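Inosine-uridine preferring nucleoside hydrolase family protein (Bacillus anthracis, PDB 2C40) belongs to the inosine-uridine preferring nucleoside hydrolase family and holds a calcium ion and alpha-D-ribofuranose in a pocket at the C-terminal ends of parallel strands of its central beta-sheet. Local coordinates at residues E42-A47 against M79-V84; H107-T112 against T129-A134; N188-L193 against P287-Y292. All coordinates share one frame; numbering follows the deposited sequence.

Contact 1: residues E42-A47 against M79-V84; sequences EPAMSA and MHAFYV
Pro43 lies over the ring of Phe82 and carries most of the meeting between helix 41-55 and helix 80-85. The CG of Pro43 stands 3.5 Å above the centroid of the Phe82 ring and 8° off its normal, a CH-pi contact centred on the face; CD sits nearest CE2 and CZ, 3.7 Å from Phe82 CE2. The Phe82 CB starts away from helix 41-55, and chi1 (-73°) sets CG anti to the carbonyl carbon, beside the backbone N; the ring beyond it comes back to helix 41-55 and turns a face to Pro43. Pro43 CB goes deeper, to the backbone between Ala81 and Phe82, 3.6 Å from Phe82 N, and also touches the Ala81 methyl. One residue on, Ala44 offers backbone as well as side chain: its N is 3.8 Å from Ala81 CB, which points at helix 41-55, while the two methyls are a little wider apart. The axes of the two short helical segments come to 7.9 Å at an angle of 36°, consistent with these small side chains. Ser46 serves its own helix: its OG and N both donate to Glu42 O, the hydroxyl from above the carbonyl plane. A turn after Pro43, Ala47 CB reaches Val84 CG1 at 4.4 Å, a looser end to an interface that is apolar throughout, without polar links between the segments. Pro232 of the second subunit packs on Phe82, which places this helix pair next to the subunit interface. Around the pair, Leu15 of helix 12-21 touches both Ala47 and Val84, and Val34 of strand 27-34 lies against Ala44, so helix 41-55 rests on strand 27-34 with one flank and on helix 80-85 with another.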
loop_
_atom_site.group_PDB
_atom_site.type_symbol
_atom_site.label_atom_id
_atom_site.label_comp_id
_atom_site.label_asym_id
_atom_site.label_seq_id
_atom_site.Cartn_x
_atom_site.Cartn_y
_atom_site.Cartn_z
ATOM N N GLU A 42 8.381 -14.920 1.347
ATOM C CA GLU A 42 9.587 -14.112 1.561
ATOM C C GLU A 42 9.374 -12.768 2.261
ATOM O O GLU A 42 9.976 -12.535 3.294
ATOM C CB GLU A 42 10.377 -13.959 0.272
ATOM C CG GLU A 42 10.977 -15.314 -0.166
ATOM C CD GLU A 42 11.904 -15.946 0.927
ATOM O OE1 GLU A 42 12.952 -15.327 1.234
ATOM O OE2 GLU A 42 11.566 -17.039 1.498
ATOM N N PRO A 43 8.490 -11.882 1.732
ATOM C CA PRO A 43 8.237 -10.631 2.479
ATOM C C PRO A 43 7.649 -10.803 3.870
ATOM O O PRO A 43 7.886 -9.963 4.726
ATOM C CB PRO A 43 7.257 -9.865 1.559
ATOM C CG PRO A 43 6.585 -10.921 0.812
ATOM C CD PRO A 43 7.717 -11.890 0.486
ATOM N N ALA A 44 6.852 -11.843 4.096
ATOM C CA ALA A 44 6.251 -12.097 5.395
ATOM C C ALA A 44 7.305 -12.576 6.435
ATOM O O ALA A 44 7.262 -12.198 7.644
ATOM C CB ALA A 44 5.139 -13.156 5.245
ATOM N N MET A 45 8.197 -13.458 5.972
ATOM C CA MET A 45 9.332 -13.891 6.781
ATOM C C MET A 45 10.160 -12.704 7.149
ATOM O O MET A 45 10.390 -12.488 8.325
ATOM C CB MET A 45 10.209 -14.874 6.011
ATOM C CG MET A 45 9.646 -16.213 5.977
ATOM S SD MET A 45 9.620 -16.976 7.623
ATOM C CE MET A 45 8.414 -18.098 7.143
ATOM N N SER A 46 10.594 -11.910 6.143
ATOM C CA SER A 46 11.451 -10.742 6.445
ATOM C C SER A 46 10.745 -9.802 7.387
ATOM O O SER A 46 11.333 -9.382 8.362
ATOM C CB SER A 46 11.826 -9.886 5.240
ATOM O OG SER A 46 12.193 -10.653 4.142
ATOM N N ALA A 47 9.499 -9.434 7.068
ATOM C CA ALA A 47 8.751 -8.476 7.898
ATOM C C ALA A 47 8.635 -8.917 9.363
ATOM O O ALA A 47 8.844 -8.089 10.283
ATOM C CB ALA A 47 7.342 -8.184 7.288
ATOM N N MET A 79 -0.134 -9.598 -1.558
ATOM C CA MET A 79 0.965 -8.663 -1.778
ATOM C C MET A 79 1.321 -7.819 -0.550
ATOM O O MET A 79 2.399 -7.245 -0.490
ATOM C CB MET A 79 0.602 -7.693 -2.925
ATOM C CG MET A 79 0.534 -8.299 -4.319
ATOM S SD MET A 79 2.041 -9.101 -4.912
ATOM C CE MET A 79 3.046 -7.746 -5.532
ATOM N N HIS A 80 0.411 -7.719 0.411
ATOM C CA HIS A 80 0.470 -6.691 1.460
ATOM C C HIS A 80 1.748 -6.714 2.306
ATOM O O HIS A 80 2.255 -5.630 2.730
ATOM C CB HIS A 80 -0.769 -6.784 2.346
ATOM C CG HIS A 80 -2.018 -6.302 1.679
ATOM N ND1 HIS A 80 -3.259 -6.396 2.263
ATOM C CD2 HIS A 80 -2.219 -5.760 0.451
ATOM C CE1 HIS A 80 -4.168 -5.879 1.453
ATOM N NE2 HIS A 80 -3.562 -5.480 0.346
ATOM N N ALA A 81 2.290 -7.924 2.499
ATOM C CA ALA A 81 3.569 -8.129 3.188
ATOM C C ALA A 81 4.727 -7.431 2.525
ATOM O O ALA A 81 5.606 -6.967 3.235
ATOM C CB ALA A 81 3.872 -9.640 3.322
ATOM N N PHE A 82 4.743 -7.369 1.177
ATOM C CA PHE A 82 5.777 -6.642 0.434
ATOM C C PHE A 82 5.868 -5.217 0.902
ATOM O O PHE A 82 6.944 -4.686 1.113
ATOM C CB PHE A 82 5.554 -6.689 -1.078
ATOM C CG PHE A 82 5.846 -8.042 -1.695
ATOM C CD1 PHE A 82 4.816 -8.911 -2.052
ATOM C CD2 PHE A 82 7.168 -8.465 -1.874
ATOM C CE1 PHE A 82 5.082 -10.157 -2.609
ATOM C CE2 PHE A 82 7.457 -9.714 -2.446
ATOM C CZ PHE A 82 6.413 -10.562 -2.809
ATOM N N TYR A 83 4.714 -4.623 1.162
ATOM C CA TYR A 83 4.630 -3.251 1.557
ATOM C C TYR A 83 5.067 -3.080 2.969
ATOM O O TYR A 83 5.871 -2.199 3.232
ATOM C CB TYR A 83 3.223 -2.680 1.301
ATOM C CG TYR A 83 2.643 -3.115 -0.048
ATOM C CD1 TYR A 83 1.291 -3.457 -0.178
ATOM C CD2 TYR A 83 3.462 -3.267 -1.168
ATOM C CE1 TYR A 83 0.772 -3.877 -1.406
ATOM C CE2 TYR A 83 2.955 -3.705 -2.403
ATOM C CZ TYR A 83 1.618 -4.004 -2.506
ATOM O OH TYR A 83 1.116 -4.406 -3.715
ATOM N N VAL A 84 4.594 -3.919 3.887
ATOM C CA VAL A 84 5.005 -3.780 5.276
ATOM C C VAL A 84 6.531 -3.966 5.417
ATOM O O VAL A 84 7.181 -3.169 6.094
ATOM C CB VAL A 84 4.253 -4.740 6.219
ATOM C CG1 VAL A 84 4.795 -4.620 7.635
ATOM C CG2 VAL A 84 2.759 -4.433 6.181
#

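Contact 2: residues H107-T112 against T129-A134; sequences HHLIET and TDLARA
Leu109 and Ile110 bring helix 105-115 against Ala134 of helix 129-137, two helices joined through strand 120-124 in the alpha/beta core of the nucleoside hydrolase fold. The helix segments cross at -61°, with axes 9.2 Å apart, and the contact is wholly apolar in its side chains. Leu109 points its CB at the other helix. Its CG is anti to the backbone N (chi1 167°), and from there the branch CD2 does the touching: it is 4.1 Å from Ala134 CB, with Asp130 O and the CA of Leu131 at slightly longer range, so one methyl rests on a full turn of helix 129-137. CD2 also meets Leu131 CD1, at 4.4 Å. Both leucines then pack on Leu122 and Phe124 of strand 120-124, so both helices share the same two residues of the sheet. Asp130 adds only a small area here; its OD1 is bonded to Ser65 OG and Ser67 OG. Ile110 sets out along the flank of the interface rather than across it, and its longer branch makes the turn toward the neighbour. CG1, anti to the carbonyl carbon, lies 3.9 Å from Ala134 CB, so the alanine methyl is touched by both Leu109 and Ile110. At the tip, Ile110 CD1 passes the methyl and ends against the backbone of that residue, 3.9 Å from Ala134 CA and 3.6 Å from Ala134 O.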
loop_
_atom_site.group_PDB
_atom_site.type_symbol
_atom_site.label_atom_id
_atom_site.label_comp_id
_atom_site.label_asym_id
_atom_site.label_seq_id
_atom_site.Cartn_x
_atom_site.Cartn_y
_atom_site.Cartn_z
ATOM N N HIS A 107 7.273 -28.939 11.862
ATOM C CA HIS A 107 8.308 -29.555 12.654
ATOM C C HIS A 107 8.819 -28.651 13.760
ATOM O O HIS A 107 9.028 -29.091 14.888
ATOM C CB HIS A 107 9.472 -29.971 11.760
ATOM C CG HIS A 107 9.204 -31.202 10.954
ATOM N ND1 HIS A 107 10.099 -31.687 10.033
ATOM C CD2 HIS A 107 8.143 -32.039 10.922
ATOM C CE1 HIS A 107 9.627 -32.798 9.501
ATOM N NE2 HIS A 107 8.435 -33.027 10.013
ATOM N N HIS A 108 8.995 -27.389 13.428
ATOM C CA HIS A 108 9.352 -26.375 14.412
ATOM C C HIS A 108 8.336 -26.335 15.565
ATOM O O HIS A 108 8.691 -26.252 16.740
ATOM C CB HIS A 108 9.436 -25.029 13.694
ATOM C CG HIS A 108 9.836 -23.893 14.566
ATOM N ND1 HIS A 108 8.991 -22.824 14.838
ATOM C CD2 HIS A 108 10.993 -23.639 15.215
ATOM C CE1 HIS A 108 9.621 -21.964 15.617
ATOM N NE2 HIS A 108 10.832 -22.443 15.878
ATOM N N LEU A 109 7.065 -26.370 15.205
ATOM C CA LEU A 109 5.997 -26.334 16.179
ATOM C C LEU A 109 6.100 -27.531 17.146
ATOM O O LEU A 109 6.047 -27.363 18.365
ATOM C CB LEU A 109 4.662 -26.297 15.435
ATOM C CG LEU A 109 3.317 -26.542 16.131
ATOM C CD1 LEU A 109 3.182 -25.738 17.350
ATOM C CD2 LEU A 109 2.254 -26.143 15.125
ATOM N N ILE A 110 6.294 -28.725 16.591
ATOM C CA ILE A 110 6.432 -29.956 17.389
ATOM C C ILE A 110 7.579 -29.833 18.377
ATOM O O ILE A 110 7.409 -30.094 19.580
ATOM C CB ILE A 110 6.624 -31.228 16.464
ATOM C CG1 ILE A 110 5.340 -31.527 15.678
ATOM C CG2 ILE A 110 7.030 -32.474 17.249
ATOM C CD1 ILE A 110 5.505 -32.543 14.537
ATOM N N GLU A 111 8.750 -29.443 17.871
ATOM C CA GLU A 111 9.982 -29.419 18.679
ATOM C C GLU A 111 9.886 -28.334 19.762
ATOM O O GLU A 111 10.317 -28.563 20.884
ATOM C CB GLU A 111 11.225 -29.193 17.816
ATOM C CG GLU A 111 11.742 -30.427 17.092
ATOM N N THR A 112 9.311 -27.178 19.426
ATOM C CA THR A 112 9.092 -26.123 20.409
ATOM C C THR A 112 8.150 -26.616 21.507
ATOM O O THR A 112 8.442 -26.504 22.678
ATOM C CB THR A 112 8.442 -24.851 19.808
ATOM O OG1 THR A 112 9.182 -24.426 18.677
ATOM C CG2 THR A 112 8.397 -23.732 20.840
ATOM N N THR A 129 -3.151 -25.533 8.517
ATOM C CA THR A 129 -2.463 -26.705 7.954
ATOM C C THR A 129 -1.110 -27.056 8.591
ATOM O O THR A 129 -0.807 -28.249 8.716
ATOM C CB THR A 129 -2.512 -26.812 6.394
ATOM O OG1 THR A 129 -1.238 -27.188 5.809
ATOM C CG2 THR A 129 -3.133 -25.667 5.748
ATOM N N ASP A 130 -0.359 -26.066 9.100
ATOM C CA ASP A 130 0.881 -26.419 9.855
ATOM C C ASP A 130 0.558 -27.220 11.138
ATOM O O ASP A 130 1.338 -28.105 11.560
ATOM C CB ASP A 130 1.725 -25.184 10.241
ATOM C CG ASP A 130 2.449 -24.529 9.053
ATOM O OD1 ASP A 130 2.828 -25.213 8.079
ATOM O OD2 ASP A 130 2.665 -23.289 9.124
ATOM N N LEU A 131 -0.567 -26.899 11.780
ATOM C CA LEU A 131 -1.014 -27.662 12.943
ATOM C C LEU A 131 -1.601 -29.049 12.610
ATOM O O LEU A 131 -1.358 -30.023 13.316
ATOM C CB LEU A 131 -1.998 -26.836 13.786
ATOM C CG LEU A 131 -2.637 -27.491 15.025
ATOM C CD1 LEU A 131 -1.621 -27.893 16.080
ATOM C CD2 LEU A 131 -3.687 -26.581 15.635
ATOM N N ALA A 132 -2.436 -29.138 11.599
ATOM C CA ALA A 132 -2.977 -30.425 11.151
ATOM C C ALA A 132 -1.854 -31.389 10.931
ATOM O O ALA A 132 -1.876 -32.557 11.363
ATOM C CB ALA A 132 -3.765 -30.209 9.830
ATOM N N ARG A 133 -0.852 -30.873 10.249
ATOM C CA ARG A 133 0.325 -31.626 9.868
ATOM C C ARG A 133 1.181 -32.054 11.062
ATOM O O ARG A 133 1.592 -33.175 11.111
ATOM C CB ARG A 133 1.113 -30.785 8.877
ATOM C CG ARG A 133 2.100 -31.548 8.099
ATOM C CD ARG A 133 1.992 -31.223 6.571
ATOM N NE ARG A 133 2.553 -29.931 6.286
ATOM C CZ ARG A 133 3.735 -29.720 5.711
ATOM N NH1 ARG A 133 4.514 -30.719 5.283
ATOM N NH2 ARG A 133 4.120 -28.466 5.514
ATOM N N ALA A 134 1.416 -31.138 11.992
ATOM C CA ALA A 134 2.045 -31.388 13.292
ATOM C C ALA A 134 1.360 -32.522 14.038
ATOM O O ALA A 134 2.002 -33.457 14.508
ATOM C CB ALA A 134 1.990 -30.088 14.168
#

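Contact 3: residues N188-L193 against P287-Y292; sequences NIEIDL and PVHVVY
Leu193 and Val288 pack closely on one side of the strand pair, where Val288 CG1 is 3.6 Å from both Leu193 CG and Leu193 CD1. The other methyl of Val288, CG2, covers Ile191 CB at 4.0 Å, and Trp185 of helix 178-186 lies against both Ile191 and Val288. Between the backbones, His289 N donates to Ile191 O, Leu193 N to His289 O and Val291 N to Leu193 O, each 2.9 Å long. This is a parallel ladder inside the mixed sheet of the fold: strand 191-194 pairs with 286-292, after which the sheet turns antiparallel toward 261-269. The outer end is polar and wetter. There the exposed Glu190 is bent at chi2 (-47°), which sets CD, and its OE1 meets the edge of the His289 imidazole. The bond from His289 NE2 to Glu190 OE1 is 2.8 Å and nearly straight (174°), with the oxygen in the ring plane, while His289 ND1 is bonded to Thr264 OG1; both ring nitrogens are thus engaged. A water gives hydrogen bonds to Glu190 OE1 and Pro287 O and accepts one from Ile191 N, so it links Ile191 N to Pro287 O in place of a direct bond.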
loop_
_atom_site.group_PDB
_atom_site.type_symbol
_atom_site.label_atom_id
_atom_site.label_comp_id
_atom_site.label_asym_id
_atom_site.label_seq_id
_atom_site.Cartn_x
_atom_site.Cartn_y
_atom_site.Cartn_z
ATOM N N ASN A 188 -7.977 -33.949 20.400
ATOM C CA ASN A 188 -8.344 -33.699 21.776
ATOM C C ASN A 188 -7.665 -32.412 22.296
ATOM O O ASN A 188 -6.692 -32.442 23.059
ATOM C CB ASN A 188 -8.018 -34.923 22.650
ATOM C CG ASN A 188 -8.601 -34.823 24.038
ATOM O OD1 ASN A 188 -9.547 -34.086 24.287
ATOM N ND2 ASN A 188 -8.039 -35.567 24.948
ATOM N N ILE A 189 -8.207 -31.282 21.871
ATOM C CA ILE A 189 -7.714 -29.979 22.259
ATOM C C ILE A 189 -8.883 -29.035 22.482
ATOM O O ILE A 189 -9.897 -29.180 21.808
ATOM C CB ILE A 189 -6.821 -29.483 21.102
ATOM C CG1 ILE A 189 -5.410 -30.035 21.294
ATOM C CG2 ILE A 189 -6.827 -27.972 20.979
ATOM C CD1 ILE A 189 -4.692 -30.219 19.995
ATOM N N GLU A 190 -8.745 -28.088 23.419
ATOM C CA GLU A 190 -9.709 -26.970 23.560
ATOM C C GLU A 190 -9.481 -25.851 22.479
ATOM O O GLU A 190 -8.340 -25.450 22.198
ATOM C CB GLU A 190 -9.681 -26.367 24.985
ATOM C CG GLU A 190 -10.307 -27.238 26.155
ATOM C CD GLU A 190 -11.706 -27.838 25.825
ATOM O OE1 GLU A 190 -12.670 -27.068 25.586
ATOM O OE2 GLU A 190 -11.832 -29.097 25.768
ATOM N N ILE A 191 -10.578 -25.373 21.892
ATOM C CA ILE A 191 -10.552 -24.391 20.793
ATOM C C ILE A 191 -11.409 -23.168 21.110
ATOM O O ILE A 191 -12.627 -23.269 21.332
ATOM C CB ILE A 191 -11.062 -24.991 19.438
ATOM C CG1 ILE A 191 -10.311 -26.287 19.094
ATOM C CG2 ILE A 191 -10.902 -24.013 18.299
ATOM C CD1 ILE A 191 -10.649 -26.829 17.805
ATOM N N ASP A 192 -10.727 -22.021 21.187
ATOM C CA ASP A 192 -11.346 -20.734 21.163
ATOM C C ASP A 192 -11.329 -20.228 19.700
ATOM O O ASP A 192 -10.271 -20.194 19.045
ATOM C CB ASP A 192 -10.617 -19.754 22.097
ATOM C CG ASP A 192 -10.553 -20.236 23.583
ATOM O OD1 ASP A 192 -11.448 -20.955 24.077
ATOM O OD2 ASP A 192 -9.573 -19.853 24.256
ATOM N N LEU A 193 -12.510 -19.835 19.221
ATOM C CA LEU A 193 -12.747 -19.360 17.837
ATOM C C LEU A 193 -13.070 -17.882 17.816
ATOM O O LEU A 193 -14.058 -17.464 18.430
ATOM C CB LEU A 193 -13.999 -19.972 17.205
ATOM C CG LEU A 193 -13.931 -21.062 16.169
ATOM C CD1 LEU A 193 -15.252 -21.156 15.416
ATOM C CD2 LEU A 193 -12.752 -20.872 15.220
ATOM N N PRO A 287 -17.126 -29.372 20.738
ATOM C CA PRO A 287 -17.177 -28.078 21.408
ATOM C C PRO A 287 -16.116 -27.055 20.975
ATOM O O PRO A 287 -14.905 -27.344 20.883
ATOM C CB PRO A 287 -17.058 -28.453 22.887
ATOM C CG PRO A 287 -16.350 -29.775 22.874
ATOM C CD PRO A 287 -16.875 -30.472 21.701
ATOM N N VAL A 288 -16.622 -25.858 20.730
ATOM C CA VAL A 288 -15.844 -24.740 20.297
ATOM C C VAL A 288 -16.381 -23.539 21.077
ATOM O O VAL A 288 -17.579 -23.369 21.233
ATOM C CB VAL A 288 -15.907 -24.633 18.727
ATOM C CG1 VAL A 288 -15.841 -23.318 18.264
ATOM C CG2 VAL A 288 -14.762 -25.435 18.092
ATOM N N HIS A 289 -15.461 -22.722 21.573
ATOM C CA HIS A 289 -15.748 -21.548 22.396
ATOM C C HIS A 289 -15.650 -20.283 21.541
ATOM O O HIS A 289 -14.587 -19.765 21.264
ATOM C CB HIS A 289 -14.766 -21.528 23.575
ATOM C CG HIS A 289 -14.688 -22.838 24.301
ATOM N ND1 HIS A 289 -15.712 -23.311 25.092
ATOM C CD2 HIS A 289 -13.727 -23.791 24.323
ATOM C CE1 HIS A 289 -15.378 -24.491 25.580
ATOM N NE2 HIS A 289 -14.182 -24.807 25.122
ATOM N N VAL A 290 -16.804 -19.802 21.127
ATOM C CA VAL A 290 -16.930 -18.770 20.144
ATOM C C VAL A 290 -16.973 -17.382 20.790
ATOM O O VAL A 290 -17.817 -17.093 21.634
ATOM C CB VAL A 290 -18.206 -19.005 19.259
ATOM C CG1 VAL A 290 -18.345 -17.896 18.217
ATOM C CG2 VAL A 290 -18.126 -20.349 18.545
ATOM N N VAL A 291 -16.066 -16.514 20.366
ATOM C CA VAL A 291 -15.960 -15.209 20.976
ATOM C C VAL A 291 -17.143 -14.360 20.502
ATOM O O VAL A 291 -17.561 -14.460 19.342
ATOM C CB VAL A 291 -14.623 -14.565 20.649
ATOM C CG1 VAL A 291 -14.576 -13.070 21.045
ATOM C CG2 VAL A 291 -13.518 -15.347 21.341
ATOM N N TYR A 292 -17.705 -13.564 21.410
ATOM C CA TYR A 292 -18.661 -12.531 21.047
ATOM C C TYR A 292 -18.624 -11.374 22.049
ATOM O O TYR A 292 -17.940 -11.433 23.071
ATOM C CB TYR A 292 -20.059 -13.123 20.926
ATOM C CG TYR A 292 -20.676 -13.523 22.235
ATOM C CD1 TYR A 292 -20.225 -14.631 22.910
ATOM C CD2 TYR A 292 -21.708 -12.781 22.787
ATOM C CE1 TYR A 292 -20.801 -15.020 24.140
ATOM C CE2 TYR A 292 -22.302 -13.153 24.039
ATOM C CZ TYR A 292 -21.829 -14.277 24.699
ATOM O OH TYR A 292 -22.377 -14.691 25.891
HETATM O O HOH W 1 -13.144 -26.826 22.670
#

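In the fold
The three contacts follow one another along the chain. Contact 1 and contact 3 lie on opposite sides of the chain's centre, their centres 30 Å apart. Contact 2 comes between them in sequence, its centre 22 Å from that of contact 1 and 20 Å from that of contact 3. It approaches contact 3 to about 5 Å between nearest atoms without touching, and helix 178-186 packs on residues of both. None of the three lines the pocket: the side chains of Ala81 in contact 1 and Leu193 in contact 3 are about 10 Å and 11 Å from the alpha-D-ribofuranose, and the Asp130 side chain in contact 2 is about 12 Å from the calcium ion.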